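Local atomic coordinates of protein (glutathione s-transferase) (Zea mays, PDB entry 1BYE), a protein that probably detoxifies herbicides such as atrazine in maize by catalysing their conjugation to glutathione. Residues P55-G60 / R68-Y73. Numbering follows the deposited sequence.
Sequences PALQDG and RAICKY. With ATA (atrazine glutathione conjugate), chain E.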
loop_
_atom_site.group_PDB
_atom_site.type_symbol
_atom_site.label_atom_id
_atom_site.label_comp_id
_atom_site.label_asym_id
_atom_site.label_seq_id
_atom_site.Cartn_x
_atom_site.Cartn_y
_atom_site.Cartn_z
ATOM N N PRO A 55 9.376 -8.455 -6.393
ATOM C CA PRO A 55 10.573 -7.981 -7.093
ATOM C C PRO A 55 11.621 -7.467 -6.125
ATOM O O PRO A 55 11.316 -7.285 -4.947
ATOM C CB PRO A 55 9.978 -6.890 -7.980
ATOM C CG PRO A 55 9.018 -6.285 -6.997
ATOM C CD PRO A 55 8.236 -7.531 -6.593
ATOM N N ALA A 56 12.907 -7.400 -6.492
ATOM C CA ALA A 56 13.711 -6.227 -6.110
ATOM C C ALA A 56 14.323 -5.522 -7.304
ATOM O O ALA A 56 15.003 -6.258 -8.042
ATOM C CB ALA A 56 14.816 -6.714 -5.186
ATOM N N LEU A 57 14.263 -4.217 -7.545
ATOM C CA LEU A 57 15.203 -3.524 -8.425
ATOM C C LEU A 57 16.609 -3.398 -7.820
ATOM O O LEU A 57 16.847 -2.918 -6.720
ATOM C CB LEU A 57 14.852 -2.130 -8.841
ATOM C CG LEU A 57 15.008 -1.522 -10.213
ATOM C CD1 LEU A 57 14.533 -2.321 -11.419
ATOM C CD2 LEU A 57 14.236 -0.184 -10.243
ATOM N N GLN A 58 17.560 -3.600 -8.750
ATOM C CA GLN A 58 18.902 -3.051 -8.629
ATOM C C GLN A 58 19.231 -1.895 -9.574
ATOM O O GLN A 58 19.263 -2.012 -10.786
ATOM C CB GLN A 58 20.034 -3.994 -8.946
ATOM C CG GLN A 58 21.348 -3.452 -8.333
ATOM C CD GLN A 58 22.344 -4.564 -8.687
ATOM O OE1 GLN A 58 22.254 -5.129 -9.792
ATOM N NE2 GLN A 58 23.119 -4.997 -7.716
ATOM N N ASP A 59 19.481 -0.791 -8.900
ATOM C CA ASP A 59 19.974 0.366 -9.643
ATOM C C ASP A 59 21.203 0.858 -8.882
ATOM O O ASP A 59 20.984 1.380 -7.791
ATOM C CB ASP A 59 18.896 1.419 -9.768
ATOM C CG ASP A 59 19.438 2.632 -10.490
ATOM O OD1 ASP A 59 20.458 3.149 -9.992
ATOM O OD2 ASP A 59 18.858 3.035 -11.508
ATOM N N GLY A 60 22.351 0.835 -9.568
ATOM C CA GLY A 60 23.517 1.475 -8.918
ATOM C C GLY A 60 23.999 0.459 -7.877
ATOM O O GLY A 60 24.011 -0.708 -8.253
ATOM N N ARG A 68 5.403 -1.324 -5.430
ATOM C CA ARG A 68 4.828 0.019 -5.526
ATOM C C ARG A 68 5.883 1.068 -5.241
ATOM O O ARG A 68 5.762 2.139 -5.810
ATOM C CB ARG A 68 3.583 0.051 -4.625
ATOM C CG ARG A 68 2.432 -0.634 -5.354
ATOM C CD ARG A 68 1.066 -0.074 -4.964
ATOM N NE ARG A 68 -0.045 -0.890 -5.456
ATOM C CZ ARG A 68 -0.251 -2.164 -5.101
ATOM N NH1 ARG A 68 0.477 -2.914 -4.258
ATOM N NH2 ARG A 68 -1.314 -2.685 -5.704
ATOM N N ALA A 69 6.870 0.771 -4.426
ATOM C CA ALA A 69 8.056 1.553 -4.160
ATOM C C ALA A 69 8.888 1.807 -5.412
ATOM O O ALA A 69 9.262 2.918 -5.750
ATOM C CB ALA A 69 8.946 0.828 -3.136
ATOM N N ILE A 70 9.252 0.785 -6.146
ATOM C CA ILE A 70 9.884 0.666 -7.411
ATOM C C ILE A 70 9.036 1.162 -8.563
ATOM O O ILE A 70 9.699 1.461 -9.582
ATOM C CB ILE A 70 10.140 -0.844 -7.669
ATOM C CG1 ILE A 70 11.272 -1.374 -6.801
ATOM C CG2 ILE A 70 10.432 -1.172 -9.123
ATOM C CD1 ILE A 70 11.234 -2.850 -6.479
ATOM N N CYS A 71 7.711 1.200 -8.618
ATOM C CA CYS A 71 7.110 2.067 -9.655
ATOM C C CYS A 71 7.140 3.535 -9.227
ATOM O O CYS A 71 6.752 4.427 -9.998
ATOM C CB CYS A 71 5.691 1.621 -10.029
ATOM S SG CYS A 71 5.535 -0.191 -10.256
ATOM N N LYS A 72 7.566 3.864 -8.009
ATOM C CA LYS A 72 7.888 5.226 -7.625
ATOM C C LYS A 72 9.228 5.668 -8.206
ATOM O O LYS A 72 9.223 6.575 -9.040
ATOM C CB LYS A 72 7.836 5.445 -6.116
ATOM C CG LYS A 72 6.758 6.299 -5.500
ATOM C CD LYS A 72 5.309 5.994 -5.848
ATOM C CE LYS A 72 4.445 5.892 -4.595
ATOM N NZ LYS A 72 3.198 6.718 -4.583
ATOM N N TYR A 73 10.357 5.073 -7.901
ATOM C CA TYR A 73 11.590 5.156 -8.661
ATOM C C TYR A 73 11.506 5.334 -10.171
ATOM O O TYR A 73 12.042 6.335 -10.656
ATOM C CB TYR A 73 12.418 3.887 -8.474
ATOM C CG TYR A 73 13.879 4.170 -8.272
ATOM C CD1 TYR A 73 14.290 5.014 -7.253
ATOM C CD2 TYR A 73 14.835 3.483 -9.011
ATOM C CE1 TYR A 73 15.638 5.212 -7.002
ATOM C CE2 TYR A 73 16.188 3.667 -8.763
ATOM C CZ TYR A 73 16.574 4.521 -7.750
ATOM O OH TYR A 73 17.901 4.710 -7.492
HETATM N "N'" ATA E . 4.041 -6.498 -1.749
HETATM C "CA'" ATA E . 5.408 -7.003 -2.075
HETATM C "CB'" ATA E . 5.573 -8.475 -1.688
HETATM C "CG'" ATA E . 5.856 -9.382 -2.889
HETATM C "CC'" ATA E . 5.675 -6.878 -3.583
HETATM O "O1'" ATA E . 6.810 -7.186 -3.992
HETATM O "O2'" ATA E . 4.773 -6.389 -4.288
HETATM C "C'" ATA E . 4.842 -10.520 -2.966
HETATM O "O'" ATA E . 3.678 -10.246 -2.627
HETATM N N5 ATA E . 2.123 -16.992 -8.012
HETATM C C6 ATA E . 2.010 -15.896 -8.765
HETATM N N1 ATA E . 2.039 -14.647 -8.313
HETATM C C2 ATA E . 2.688 -14.524 -7.135
HETATM N N3 ATA E . 3.197 -15.576 -6.450
HETATM C C4 ATA E . 2.588 -16.735 -6.775
HETATM N N ATA E . 5.000 -11.398 -3.977
HETATM C CA ATA E . 4.043 -12.509 -4.066
HETATM C C ATA E . 4.751 -13.814 -4.457
HETATM O O ATA E . 4.315 -14.428 -5.440
HETATM C CB ATA E . 2.931 -12.219 -5.106
HETATM S SG ATA E . 3.263 -12.918 -6.741
HETATM N N7 ATA E . 2.384 -17.867 -5.811
HETATM N N11 ATA E . 1.957 -16.121 -10.234
HETATM C C12 ATA E . 1.706 -17.582 -10.479
HETATM C C13 ATA E . 1.827 -17.904 -11.981
HETATM C C8 ATA E . 2.396 -19.243 -6.409
HETATM C C9 ATA E . 2.346 -19.201 -7.950
HETATM C C10 ATA E . 3.529 -20.207 -5.995
HETATM N ND ATA E . 6.020 -13.865 -4.066
HETATM C CAD ATA E . 6.534 -15.035 -3.377
HETATM C CD ATA E . 7.491 -14.699 -2.246
HETATM O OD ATA E . 8.716 -14.900 -2.412
HETATM O "OT'" ATA E . 6.999 -14.392 -1.132
#
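With CG1 of Ile70 anti to its own carbonyl carbon (chi1 -73°) and the chain extended beyond it, CD1 reaches the backbone between Pro55 and Leu57. Ile70 CD1 lies 3.5 Å from Leu57 N and 4.1 Å from Pro55 CG. The other branch, Ile70 CG2, meets Leu57 CD2 at 4.1 Å, and the two Ile70 branches thus touch the leucine at its backbone N and at its methyl end. The same Leu57 CD2 approaches Tyr73 CD2 obliquely at 3.9 Å, and the leucine rests against two residues about one helical turn apart. Farther along, Asp59, its CG anti to the backbone N (chi1 178°), sets that carbon at the edge of the Tyr73 ring, in its plane; Asp59 CB, near the same edge, is 3.7 Å from Tyr73 CE2. The carboxylate stands almost perpendicular to that ring, while OD2 forms a salt bridge with Lys77. No hydrogen bond joins the two segments; the contact is mainly apolar and buried. Pro55, preceded by a cis peptide as in the thioredoxin-like fold of glutathione transferases, lines the pocket of the bound conjugate and joins the contact to that site. Strand 57-59 lies between strands 3-5 and 62-63, and helix 67-78 packs on the sheet, its Lys72 and Arg68 directed to helix 88-122 and the second subunit.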